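Endonuclease V isoform X2 (Ciona intestinalis, PDB 6OZI) probably cleaves nucleic acid strands, RNA in particular, near inosine in a metal-dependent reaction, as expected of an endonuclease V of the RNase H-like class. Local coordinates at residues S84-R89 against C126-H131; I141-S146 against R224-I229. The protein carries 1 engineered substitution. All coordinates share one frame; numbering follows the deposited sequence. Where two conformers were deposited one is given.

Contact 1 of 2, residues S84-R89 against C126-H131. With nucleotides of chain C.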
ATOM      1  N   SER A  84       6.512 -15.945 -19.196  1.00 24.49           N
ATOM      2  CA  SER A  84       6.124 -16.827 -20.296  1.00 25.75           C
ATOM      3  C   SER A  84       5.559 -18.156 -19.795  1.00 27.29           C
ATOM      4  O   SER A  84       5.107 -18.957 -20.631  1.00 28.53           O
ATOM      5  CB  SER A  84       7.268 -17.115 -21.283  1.00 25.80           C
ATOM      6  OG  SER A  84       7.665 -15.932 -21.948  1.00 25.65           O
ATOM      7  N   TYR A  85       5.507 -18.400 -18.476  1.00 26.20           N
ATOM      8  CA  TYR A  85       5.030 -19.669 -17.928  1.00 26.30           C
ATOM      9  C   TYR A  85       4.053 -19.469 -16.769  1.00 27.59           C
ATOM     10  O   TYR A  85       3.906 -20.353 -15.919  1.00 29.27           O
ATOM     11  CB  TYR A  85       6.209 -20.539 -17.487  1.00 26.23           C
ATOM     12  CG  TYR A  85       7.194 -20.774 -18.605  1.00 27.02           C
ATOM     13  CD1 TYR A  85       6.972 -21.761 -19.552  1.00 27.88           C
ATOM     14  CD2 TYR A  85       8.338 -19.988 -18.729  1.00 26.55           C
ATOM     15  CE1 TYR A  85       7.867 -21.967 -20.591  1.00 28.70           C
ATOM     16  CE2 TYR A  85       9.240 -20.187 -19.767  1.00 25.86           C
ATOM     17  CZ  TYR A  85       8.997 -21.170 -20.693  1.00 27.11           C
ATOM     18  OH  TYR A  85       9.883 -21.379 -21.723  1.00 27.82           O
ATOM     19  N   LEU A  86       3.364 -18.323 -16.737  1.00 26.11           N
ATOM     20  CA  LEU A  86       2.410 -18.026 -15.669  1.00 26.84           C
ATOM     21  C   LEU A  86       1.286 -19.058 -15.618  1.00 27.78           C
ATOM     22  O   LEU A  86       0.759 -19.375 -14.530  1.00 26.57           O
ATOM     23  CB  LEU A  86       1.844 -16.616 -15.885  1.00 25.22           C
ATOM     24  CG  LEU A  86       0.754 -16.081 -14.957  1.00 25.31           C
ATOM     25  CD1 LEU A  86       1.258 -16.035 -13.514  1.00 26.69           C
ATOM     26  CD2 LEU A  86       0.283 -14.704 -15.409  1.00 22.12           C
ATOM     27  N   ALA A  87       0.913 -19.586 -16.789  1.00 26.80           N
ATOM     28  CA  ALA A  87      -0.220 -20.496 -16.885  1.00 25.25           C
ATOM     29  C   ALA A  87      -0.016 -21.717 -16.006  1.00 26.87           C
ATOM     30  O   ALA A  87      -0.930 -22.141 -15.297  1.00 30.54           O
ATOM     31  CB  ALA A  87      -0.434 -20.911 -18.339  1.00 24.85           C
ATOM     32  N   PHE A  88       1.176 -22.308 -16.048  1.00 26.94           N
ATOM     33  CA  PHE A  88       1.405 -23.512 -15.261  1.00 28.36           C
ATOM     34  C   PHE A  88       1.377 -23.219 -13.771  1.00 29.04           C
ATOM     35  O   PHE A  88       1.137 -24.129 -12.973  1.00 29.49           O
ATOM     36  CB  PHE A  88       2.722 -24.155 -15.699  1.00 29.32           C
ATOM     37  CG  PHE A  88       2.769 -24.450 -17.176  1.00 30.40           C
ATOM     38  CD1 PHE A  88       2.160 -25.588 -17.684  1.00 31.60           C
ATOM     39  CD2 PHE A  88       3.381 -23.576 -18.060  1.00 29.30           C
ATOM     40  CE1 PHE A  88       2.179 -25.860 -19.040  1.00 31.09           C
ATOM     41  CE2 PHE A  88       3.401 -23.842 -19.421  1.00 29.25           C
ATOM     42  CZ  PHE A  88       2.801 -24.985 -19.907  1.00 30.27           C
ATOM     43  N   ARG A  89       1.535 -21.947 -13.399  1.00 29.61           N
ATOM     44  CA  ARG A  89       1.427 -21.511 -12.015  1.00 29.25           C
ATOM     45  C   ARG A  89      -0.020 -21.347 -11.568  1.00 28.10           C
ATOM     46  O   ARG A  89      -0.314 -21.514 -10.378  1.00 28.86           O
ATOM     47  CB  ARG A  89       2.180 -20.192 -11.832  1.00 30.20           C
ATOM     48  CG  ARG A  89       2.095 -19.572 -10.452  1.00 31.05           C
ATOM     49  CD  ARG A  89       3.235 -18.598 -10.270  1.00 31.33           C
ATOM     50  NE  ARG A  89       3.051 -17.686  -9.151  1.00 30.47           N
ATOM     51  CZ  ARG A  89       3.530 -17.899  -7.932  1.00 32.79           C
ATOM     52  NH1 ARG A  89       4.202 -19.015  -7.669  1.00 32.10           N
ATOM     53  NH2 ARG A  89       3.326 -16.999  -6.974  1.00 33.59           N
ATOM     54  N   CYS A 126       0.603 -18.033 -26.536  1.00 26.85           N
ATOM     55  CA  CYS A 126      -0.141 -18.873 -25.613  0.92 27.00           C
ATOM     56  C   CYS A 126       0.088 -18.389 -24.180  1.00 26.70           C
ATOM     57  O   CYS A 126       0.560 -19.131 -23.315  1.00 27.45           O
ATOM     58  CB  CYS A 126       0.275 -20.333 -25.788  0.92 28.65           C
ATOM     59  SG  CYS A 126      -0.687 -21.544 -24.837  0.92 28.70           S
ATOM     60  N   GLY A 127      -0.238 -17.125 -23.909  1.00 25.41           N
ATOM     61  CA  GLY A 127      -0.139 -16.610 -22.559  1.00 24.33           C
ATOM     62  C   GLY A 127      -1.209 -17.209 -21.659  1.00 24.01           C
ATOM     63  O   GLY A 127      -2.140 -17.883 -22.108  1.00 23.53           O
ATOM     64  N   ALA A 128      -1.079 -16.924 -20.356  1.00 22.59           N
ATOM     65  CA  ALA A 128      -1.912 -17.585 -19.350  1.00 22.07           C
ATOM     66  C   ALA A 128      -3.398 -17.351 -19.591  1.00 22.33           C
ATOM     67  O   ALA A 128      -4.207 -18.263 -19.400  1.00 22.59           O
ATOM     68  CB  ALA A 128      -1.517 -17.123 -17.945  1.00 19.62           C
ATOM     69  N   ALA A 129      -3.780 -16.147 -20.024  1.00 20.55           N
ATOM     70  CA  ALA A 129      -5.198 -15.872 -20.251  1.00 21.52           C
ATOM     71  C   ALA A 129      -5.763 -16.797 -21.326  1.00 22.96           C
ATOM     72  O   ALA A 129      -6.848 -17.378 -21.170  1.00 25.05           O
ATOM     73  CB  ALA A 129      -5.396 -14.408 -20.636  1.00 19.24           C
ATOM     74  N   SER A 130      -5.024 -16.951 -22.427  1.00 22.28           N
ATOM     75  CA  SER A 130      -5.432 -17.868 -23.486  1.00 23.33           C
ATOM     76  C   SER A 130      -5.386 -19.314 -23.016  1.00 24.35           C
ATOM     77  O   SER A 130      -6.327 -20.080 -23.246  1.00 27.16           O
ATOM     78  CB  SER A 130      -4.531 -17.684 -24.705  1.00 22.04           C
ATOM     79  OG  SER A 130      -4.538 -16.344 -25.141  1.00 18.84           O
ATOM     80  N   HIS A 131      -4.291 -19.701 -22.360  1.00 23.79           N
ATOM     81  CA  HIS A 131      -4.108 -21.064 -21.874  1.00 25.21           C
ATOM     82  C   HIS A 131      -5.274 -21.506 -20.991  1.00 24.50           C
ATOM     83  O   HIS A 131      -5.920 -22.534 -21.242  1.00 23.73           O
ATOM     84  CB  HIS A 131      -2.779 -21.122 -21.117  1.00 26.13           C
ATOM     85  CG  HIS A 131      -2.311 -22.502 -20.778  1.00 28.72           C
ATOM     86  ND1 HIS A 131      -1.007 -22.904 -20.969  1.00 30.24           N
ATOM     87  CD2 HIS A 131      -2.949 -23.554 -20.215  1.00 29.85           C
ATOM     88  CE1 HIS A 131      -0.867 -24.152 -20.562  1.00 31.29           C
ATOM     89  NE2 HIS A 131      -2.032 -24.572 -20.105  1.00 32.11           N
TER
ATOM     90  P    DI C   5       7.446  -9.495 -16.801  1.00 26.98           P
ATOM     91  OP1  DI C   5       7.794  -8.091 -16.392  1.00 28.32           O
ATOM     92  OP2  DI C   5       7.791 -10.499 -15.728  1.00 27.07           O
ATOM     93  O5'  DI C   5       5.867  -9.595 -17.266  1.00 27.31           O
ATOM     94  C5'  DI C   5       5.218  -8.482 -17.826  1.00 25.36           C
ATOM     95  C4'  DI C   5       3.716  -8.711 -17.813  1.00 23.48           C
ATOM     96  O4'  DI C   5       3.403  -9.986 -18.761  1.00 23.70           O
ATOM     97  C3'  DI C   5       3.262  -8.989 -16.606  1.00 23.66           C
ATOM     98  O3'  DI C   5       1.919  -8.369 -16.365  1.00 24.02           O
ATOM     99  C2'  DI C   5       3.097 -10.528 -16.549  1.00 22.14           C
ATOM    100  C1'  DI C   5       2.846 -10.917 -18.020  1.00 22.73           C
ATOM    101  N9   DI C   5       3.460 -12.231 -18.264  1.00 24.08           N
ATOM    102  C8   DI C   5       4.674 -12.793 -18.151  1.00 25.24           C
ATOM    103  N7   DI C   5       4.546 -14.082 -18.534  1.00 24.03           N
ATOM    104  C5   DI C   5       3.284 -14.298 -18.869  1.00 23.97           C
ATOM    105  C6   DI C   5       2.557 -15.545 -19.372  1.00 26.24           C
ATOM    106  O6   DI C   5       3.131 -16.568 -19.520  1.00 28.07           O
ATOM    107  N1   DI C   5       1.166 -15.477 -19.652  1.00 25.73           N
ATOM    108  C2   DI C   5       0.450 -14.250 -19.464  1.00 24.41           C
ATOM    109  N3   DI C   5       1.145 -13.070 -18.982  1.00 22.21           N
ATOM    110  C4   DI C   5       2.599 -13.141 -18.694  1.00 22.76           C
TER
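The inosine-binding pocket is built here from the starts of helices 86-104 and 128-136 and the residues leading into them; Ala87 and Ala128 meet side by side while His131 reaches across from the same first turn as Ala128. The methyl of Ala87 sits over one face of the His131 imidazole, CB lying 3.7 Å from the ring centroid, a CH-pi contact shifted toward ND1. His131 holds CG anti to its own backbone N (chi1 -169°), which swings the ring from its helix under this methyl and on to Phe88. There the CE1 corner of His131 points at the phenyl ring in a T-shaped pair, planes at 82° and centroids 5.2 Å apart. Phe88 also stacks on Trp12 and His131 touches Leu19, so helix 6-19 backs the aromatic end. At the other end Leu86 CG rests 3.9 Å from Ala128 CB, and this apolar patch borders the hypoxanthine of DI5 of chain C. The base enters between the two helix starts, its N7 and O6 each taking a bond from a backbone N-H. Ser84 N donates to N7 of DI5 of chain C at 2.8 Å, nearly straight at 174°, and Leu86 N gives a longer bond of 3.3 Å to O6 of the same base. Leu86 CB lies over the ring face, 3.7 Å from C6 of DI5 of chain C. At the N1 edge, next to O6, Gly127, the N-cap of helix 128-136, brings the chain close to the base, its CA 3.4 Å from N1 of DI5 of chain C.

Contact 2 of 2, residues I141-S146 against R224-I229. With nucleotides of chain C; nucleotides of chain D.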
ATOM      1  N   ILE A 141     -10.015 -12.704 -21.497  1.00 24.31           N
ATOM      2  CA  ILE A 141      -9.297 -11.534 -21.979  1.00 21.55           C
ATOM      3  C   ILE A 141      -8.044 -11.372 -21.130  1.00 22.47           C
ATOM      4  O   ILE A 141      -8.087 -11.552 -19.906  1.00 23.17           O
ATOM      5  CB  ILE A 141     -10.184 -10.274 -21.903  1.00 19.08           C
ATOM      6  CG1 ILE A 141     -11.386 -10.435 -22.833  1.00 20.27           C
ATOM      7  CG2 ILE A 141      -9.384  -9.029 -22.233  1.00 18.73           C
ATOM      8  CD1 ILE A 141     -12.485  -9.458 -22.570  1.00 19.53           C
ATOM      9  N   GLY A 142      -6.925 -11.052 -21.774  1.00 20.50           N
ATOM     10  CA  GLY A 142      -5.684 -10.794 -21.069  1.00 20.04           C
ATOM     11  C   GLY A 142      -5.513  -9.305 -20.813  1.00 20.34           C
ATOM     12  O   GLY A 142      -5.611  -8.492 -21.735  1.00 23.02           O
ATOM     13  N   VAL A 143      -5.273  -8.960 -19.551  1.00 19.82           N
ATOM     14  CA  VAL A 143      -5.040  -7.572 -19.144  1.00 22.03           C
ATOM     15  C   VAL A 143      -3.744  -7.542 -18.347  1.00 23.73           C
ATOM     16  O   VAL A 143      -3.683  -8.082 -17.235  1.00 24.84           O
ATOM     17  CB  VAL A 143      -6.192  -6.989 -18.315  1.00 21.11           C
ATOM     18  CG1 VAL A 143      -5.846  -5.570 -17.875  1.00 20.60           C
ATOM     19  CG2 VAL A 143      -7.502  -7.026 -19.093  1.00 20.13           C
ATOM     20  N   ALA A 144      -2.716  -6.903 -18.898  1.00 22.93           N
ATOM     21  CA  ALA A 144      -1.412  -6.812 -18.261  1.00 21.50           C
ATOM     22  C   ALA A 144      -1.154  -5.376 -17.829  1.00 23.23           C
ATOM     23  O   ALA A 144      -1.497  -4.431 -18.548  1.00 24.61           O
ATOM     24  CB  ALA A 144      -0.305  -7.284 -19.203  1.00 20.33           C
ATOM     25  N   LYS A 145      -0.578  -5.217 -16.638  1.00 23.04           N
ATOM     26  CA  LYS A 145      -0.273  -3.895 -16.103  1.00 25.97           C
ATOM     27  C   LYS A 145       1.111  -3.407 -16.492  1.00 27.00           C
ATOM     28  O   LYS A 145       1.393  -2.208 -16.368  1.00 27.50           O
ATOM     29  CB  LYS A 145      -0.389  -3.899 -14.579  1.00 26.54           C
ATOM     30  CG  LYS A 145      -1.766  -4.257 -14.073  1.00 26.98           C
ATOM     31  CD  LYS A 145      -1.781  -4.319 -12.546  1.00 28.49           C
ATOM     32  CE  LYS A 145      -1.050  -5.547 -12.056  1.00 27.16           C
ATOM     33  NZ  LYS A 145      -1.765  -6.774 -12.502  1.00 27.34           N
ATOM     34  N   SER A 146       1.983  -4.307 -16.924  1.00 25.34           N
ATOM     35  CA  SER A 146       3.289  -3.949 -17.444  1.00 26.84           C
ATOM     36  C   SER A 146       3.499  -4.685 -18.761  1.00 25.08           C
ATOM     37  O   SER A 146       2.839  -5.684 -19.055  1.00 23.83           O
ATOM     38  CB  SER A 146       4.409  -4.282 -16.443  1.00 30.19           C
ATOM     39  OG  SER A 146       4.397  -5.666 -16.131  1.00 32.56           O
ATOM     40  N   ARG A 224      -7.718   2.723 -13.274  1.00 22.52           N
ATOM     41  CA  ARG A 224      -6.804   2.100 -14.230  1.00 23.38           C
ATOM     42  C   ARG A 224      -6.986   0.586 -14.274  1.00 24.28           C
ATOM     43  O   ARG A 224      -7.026  -0.016 -15.354  1.00 22.58           O
ATOM     44  CB  ARG A 224      -5.353   2.452 -13.892  1.00 25.09           C
ATOM     45  CG  ARG A 224      -4.337   1.898 -14.888  1.00 24.61           C
ATOM     46  CD  ARG A 224      -2.901   2.216 -14.468  1.00 27.55           C
ATOM     47  NE  ARG A 224      -1.909   1.620 -15.363  1.00 28.17           N
ATOM     48  CZ  ARG A 224      -1.128   0.587 -15.050  1.00 28.36           C
ATOM     49  NH1 ARG A 224      -1.207   0.026 -13.857  1.00 29.80           N
ATOM     50  NH2 ARG A 224      -0.258   0.117 -15.933  1.00 27.38           N
ATOM     51  N   ILE A 225      -7.077  -0.050 -13.111  1.00 23.47           N
ATOM     52  CA  ILE A 225      -7.231  -1.500 -13.024  1.00 21.51           C
ATOM     53  C   ILE A 225      -8.719  -1.827 -13.139  1.00 21.21           C
ATOM     54  O   ILE A 225      -9.487  -1.465 -12.235  1.00 23.94           O
ATOM     55  CB  ILE A 225      -6.650  -2.048 -11.718  1.00 23.81           C
ATOM     56  CG1 ILE A 225      -5.227  -1.520 -11.498  1.00 25.94           C
ATOM     57  CG2 ILE A 225      -6.675  -3.555 -11.733  1.00 18.39           C
ATOM     58  CD1 ILE A 225      -4.277  -1.827 -12.618  1.00 26.19           C
ATOM     59  N   PRO A 226      -9.152  -2.517 -14.191  1.00 21.90           N
ATOM     60  CA  PRO A 226     -10.579  -2.837 -14.333  1.00 23.58           C
ATOM     61  C   PRO A 226     -11.136  -3.553 -13.108  1.00 26.05           C
ATOM     62  O   PRO A 226     -10.440  -4.329 -12.441  1.00 27.61           O
ATOM     63  CB  PRO A 226     -10.617  -3.736 -15.574  1.00 22.31           C
ATOM     64  CG  PRO A 226      -9.421  -3.320 -16.362  1.00 22.05           C
ATOM     65  CD  PRO A 226      -8.363  -2.999 -15.336  1.00 22.11           C
ATOM     66  N   GLU A 227     -12.415  -3.296 -12.834  1.00 26.94           N
ATOM     67  CA  GLU A 227     -13.039  -3.722 -11.581  1.00 24.37           C
ATOM     68  C   GLU A 227     -12.897  -5.210 -11.263  1.00 23.40           C
ATOM     69  O   GLU A 227     -12.572  -5.532 -10.107  1.00 23.77           O
ATOM     70  CB  GLU A 227     -14.515  -3.297 -11.593  1.00 24.45           C
ATOM     71  CG  GLU A 227     -14.721  -1.790 -11.534  1.00 27.05           C
ATOM     72  CD  GLU A 227     -14.133  -1.171 -10.269  1.00 28.33           C
ATOM     73  OE1 GLU A 227     -14.681  -1.404  -9.172  1.00 28.93           O
ATOM     74  OE2 GLU A 227     -13.118  -0.453 -10.374  1.00 29.01           O
ATOM     75  N   PRO A 228     -13.141  -6.157 -12.182  1.00 24.13           N
ATOM     76  CA  PRO A 228     -13.020  -7.577 -11.784  1.00 22.91           C
ATOM     77  C   PRO A 228     -11.607  -7.956 -11.367  1.00 24.11           C
ATOM     78  O   PRO A 228     -11.410  -8.697 -10.390  1.00 24.79           O
ATOM     79  CB  PRO A 228     -13.466  -8.335 -13.042  1.00 24.04           C
ATOM     80  CG  PRO A 228     -14.242  -7.336 -13.849  1.00 23.51           C
ATOM     81  CD  PRO A 228     -13.590  -6.022 -13.583  1.00 24.92           C
ATOM     82  N   ILE A 229     -10.609  -7.441 -12.083  1.00 24.78           N
ATOM     83  CA  ILE A 229      -9.220  -7.661 -11.698  1.00 23.74           C
ATOM     84  C   ILE A 229      -8.947  -7.042 -10.336  1.00 24.62           C
ATOM     85  O   ILE A 229      -8.366  -7.677  -9.444  1.00 26.72           O
ATOM     86  CB  ILE A 229      -8.284  -7.086 -12.770  1.00 23.35           C
ATOM     87  CG1 ILE A 229      -8.445  -7.879 -14.068  1.00 23.81           C
ATOM     88  CG2 ILE A 229      -6.852  -7.053 -12.276  1.00 23.09           C
ATOM     89  CD1 ILE A 229      -7.778  -7.246 -15.225  1.00 26.06           C
TER
ATOM     90  P     A C   6       1.496  -7.888 -14.891  1.00 25.22           P
ATOM     91  OP1   A C   6       0.120  -7.336 -14.964  1.00 24.49           O
ATOM     92  OP2   A C   6       2.605  -7.062 -14.347  1.00 25.80           O
ATOM     93  O5'   A C   6       1.402  -9.234 -14.047  1.00 26.22           O
ATOM     94  C5'   A C   6       0.343 -10.158 -14.260  1.00 25.64           C
ATOM     95  C4'   A C   6       0.414 -11.283 -13.265  1.00 25.85           C
ATOM     96  O4'   A C   6       1.670 -11.982 -13.431  1.00 25.68           O
ATOM     97  C3'   A C   6       0.415 -10.848 -11.812  1.00 26.48           C
ATOM     98  O3'   A C   6      -0.893 -10.661 -11.311  1.00 26.38           O
ATOM     99  C2'   A C   6       1.183 -11.962 -11.111  1.00 29.12           C
ATOM    100  O2'   A C   6       0.344 -13.082 -10.873  1.00 31.44           O
ATOM    101  C1'   A C   6       2.193 -12.352 -12.177  1.00 27.33           C
ATOM    102  N9    A C   6       3.515 -11.716 -12.026  1.00 27.52           N
ATOM    103  C8    A C   6       4.105 -10.823 -12.891  1.00 25.78           C
ATOM    104  N7    A C   6       5.314 -10.462 -12.536  1.00 26.69           N
ATOM    105  C5    A C   6       5.542 -11.179 -11.370  1.00 27.56           C
ATOM    106  C6    A C   6       6.647 -11.251 -10.500  1.00 29.25           C
ATOM    107  N6    A C   6       7.780 -10.560 -10.676  1.00 29.07           N
ATOM    108  N1    A C   6       6.549 -12.072  -9.429  1.00 29.81           N
ATOM    109  C2    A C   6       5.418 -12.765  -9.247  1.00 29.46           C
ATOM    110  N3    A C   6       4.317 -12.783  -9.995  1.00 29.25           N
ATOM    111  C4    A C   6       4.447 -11.964 -11.052  1.00 27.96           C
ATOM    112  P    DI C   5       7.446  -9.495 -16.801  1.00 26.98           P
ATOM    113  OP1  DI C   5       7.794  -8.091 -16.392  1.00 28.32           O
ATOM    114  OP2  DI C   5       7.791 -10.499 -15.728  1.00 27.07           O
ATOM    115  O5'  DI C   5       5.867  -9.595 -17.266  1.00 27.31           O
ATOM    116  C5'  DI C   5       5.218  -8.482 -17.826  1.00 25.36           C
ATOM    117  C4'  DI C   5       3.716  -8.711 -17.813  1.00 23.48           C
ATOM    118  O4'  DI C   5       3.403  -9.986 -18.761  1.00 23.70           O
ATOM    119  C3'  DI C   5       3.262  -8.989 -16.606  1.00 23.66           C
ATOM    120  O3'  DI C   5       1.919  -8.369 -16.365  1.00 24.02           O
ATOM    121  C2'  DI C   5       3.097 -10.528 -16.549  1.00 22.14           C
ATOM    122  C1'  DI C   5       2.846 -10.917 -18.020  1.00 22.73           C
ATOM    123  N9   DI C   5       3.460 -12.231 -18.264  1.00 24.08           N
ATOM    124  C8   DI C   5       4.674 -12.793 -18.151  1.00 25.24           C
ATOM    125  N7   DI C   5       4.546 -14.082 -18.534  1.00 24.03           N
ATOM    126  C5   DI C   5       3.284 -14.298 -18.869  1.00 23.97           C
ATOM    127  C6   DI C   5       2.557 -15.545 -19.372  1.00 26.24           C
ATOM    128  O6   DI C   5       3.131 -16.568 -19.520  1.00 28.07           O
ATOM    129  N1   DI C   5       1.166 -15.477 -19.652  1.00 25.73           N
ATOM    130  C2   DI C   5       0.450 -14.250 -19.464  1.00 24.41           C
ATOM    131  N3   DI C   5       1.145 -13.070 -18.982  1.00 22.21           N
ATOM    132  C4   DI C   5       2.599 -13.141 -18.694  1.00 22.76           C
TER
ATOM    133  P    DA D  12      -5.909   4.708 -10.648  1.00 28.78           P
ATOM    134  OP1  DA D  12      -6.676   5.041 -11.870  1.00 29.18           O
ATOM    135  OP2  DA D  12      -5.508   3.309 -10.364  1.00 29.72           O
ATOM    136  O5'  DA D  12      -4.590   5.609 -10.592  1.00 31.62           O
ATOM    137  C5'  DA D  12      -4.628   6.945 -11.069  1.00 32.25           C
ATOM    138  C4'  DA D  12      -3.311   7.637 -10.805  1.00 33.62           C
ATOM    139  O4'  DA D  12      -3.136   7.770  -9.381  1.00 35.04           O
ATOM    140  C3'  DA D  12      -2.084   6.888 -11.297  1.00 34.48           C
ATOM    141  O3'  DA D  12      -1.760   7.312 -12.614  1.00 34.75           O
ATOM    142  C2'  DA D  12      -1.010   7.313 -10.301  1.00 35.74           C
ATOM    143  C1'  DA D  12      -1.802   7.484  -9.016  1.00 36.16           C
ATOM    144  N9   DA D  12      -1.789   6.295  -8.171  1.00 38.57           N
ATOM    145  C8   DA D  12      -2.593   5.195  -8.269  1.00 40.05           C
ATOM    146  N7   DA D  12      -2.345   4.276  -7.364  1.00 39.39           N
ATOM    147  C5   DA D  12      -1.303   4.809  -6.632  1.00 38.10           C
ATOM    148  C6   DA D  12      -0.574   4.329  -5.532  1.00 38.30           C
ATOM    149  N6   DA D  12      -0.805   3.151  -4.950  1.00 38.86           N
ATOM    150  N1   DA D  12       0.402   5.114  -5.048  1.00 38.33           N
ATOM    151  C2   DA D  12       0.626   6.300  -5.633  1.00 37.48           C
ATOM    152  N3   DA D  12       0.017   6.855  -6.667  1.00 37.15           N
ATOM    153  C4   DA D  12      -0.948   6.054  -7.123  1.00 37.67           C
TER
HETATM  154  O   HOH W   1       1.491  -0.987 -13.122  1.00 36.29           O
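Val143, on strand 140-144 of the central sheet of this RNase H-like fold, and Ile229, in the first turn of helix 227-243, form the apolar half of the contact. Ile229 CD1 abuts the branch point of Val143, 3.5 Å from its CB and nearly as close to both methyls; Val143 CG1 also faces the ring of Pro226, the N-cap of that helix. Further along, Ile225 CD1 meets the middle of the Lys145 chain 3.5 Å from Lys145 CD, the two side chains crossing at about a right angle. The one direct hydrogen bond between the segments runs from Arg224 NH2 to Lys145 O, 2.9 Å. The carbonyl meets the edge of the guanidinium in plane, on a lone pair, with a C=O...N angle of 132°. Arg224 NH1 adds a water at 3.0 Å, which links only weakly to the same carbonyl, while Arg224 NE and NH2 also bond to Lys198 O and Pro199 O. Phosphate contacts make up the third group. Lys145 N donates to OP1 of A6 of chain C at 2.8 Å, and the side chain, bent at chi3 (-72°) and chi4 (-64°), curls round to bring NZ within 3.2 Å of that same OP1. NZ also makes a salt bridge to a further phosphate of the bound nucleic acid and a weak, long ion pair with Asp116. Ser146 OG bonds to OP2 of A6 of chain C at 2.9 Å, and Arg224 N to OP1 of DA12 of chain D. With Arg224 holding its carbonyl and Ile225 flanking its aliphatic chain, Lys145 turns both its backbone N-H and its ammonium on one phosphate oxygen, which would probably offset the negative charge of the phosphate just 3' of the inosine.

In the fold
Contacts 1 and 2 lie about 15 Å apart between centres and handle consecutive nucleotides of chain C: 84-89 with 126-131 receives the base of DI5, and 141-146 with 224-229 holds the phosphate joining it to the ribo-adenosine A6. Helix 128-136 is followed, after a short link, by strand 140-144, and the contacts touch where Ala129 CB packs 3.7 Å from Gly142 CA. A potassium ion lies about 7 Å from the Lys145 side chain, whereas the Leu86 side chain is about 12 Å from a bound potassium. Base recognition thus lies next to backbone gripping, consistent with the family's cleavage at the second phosphodiester 3' of inosine.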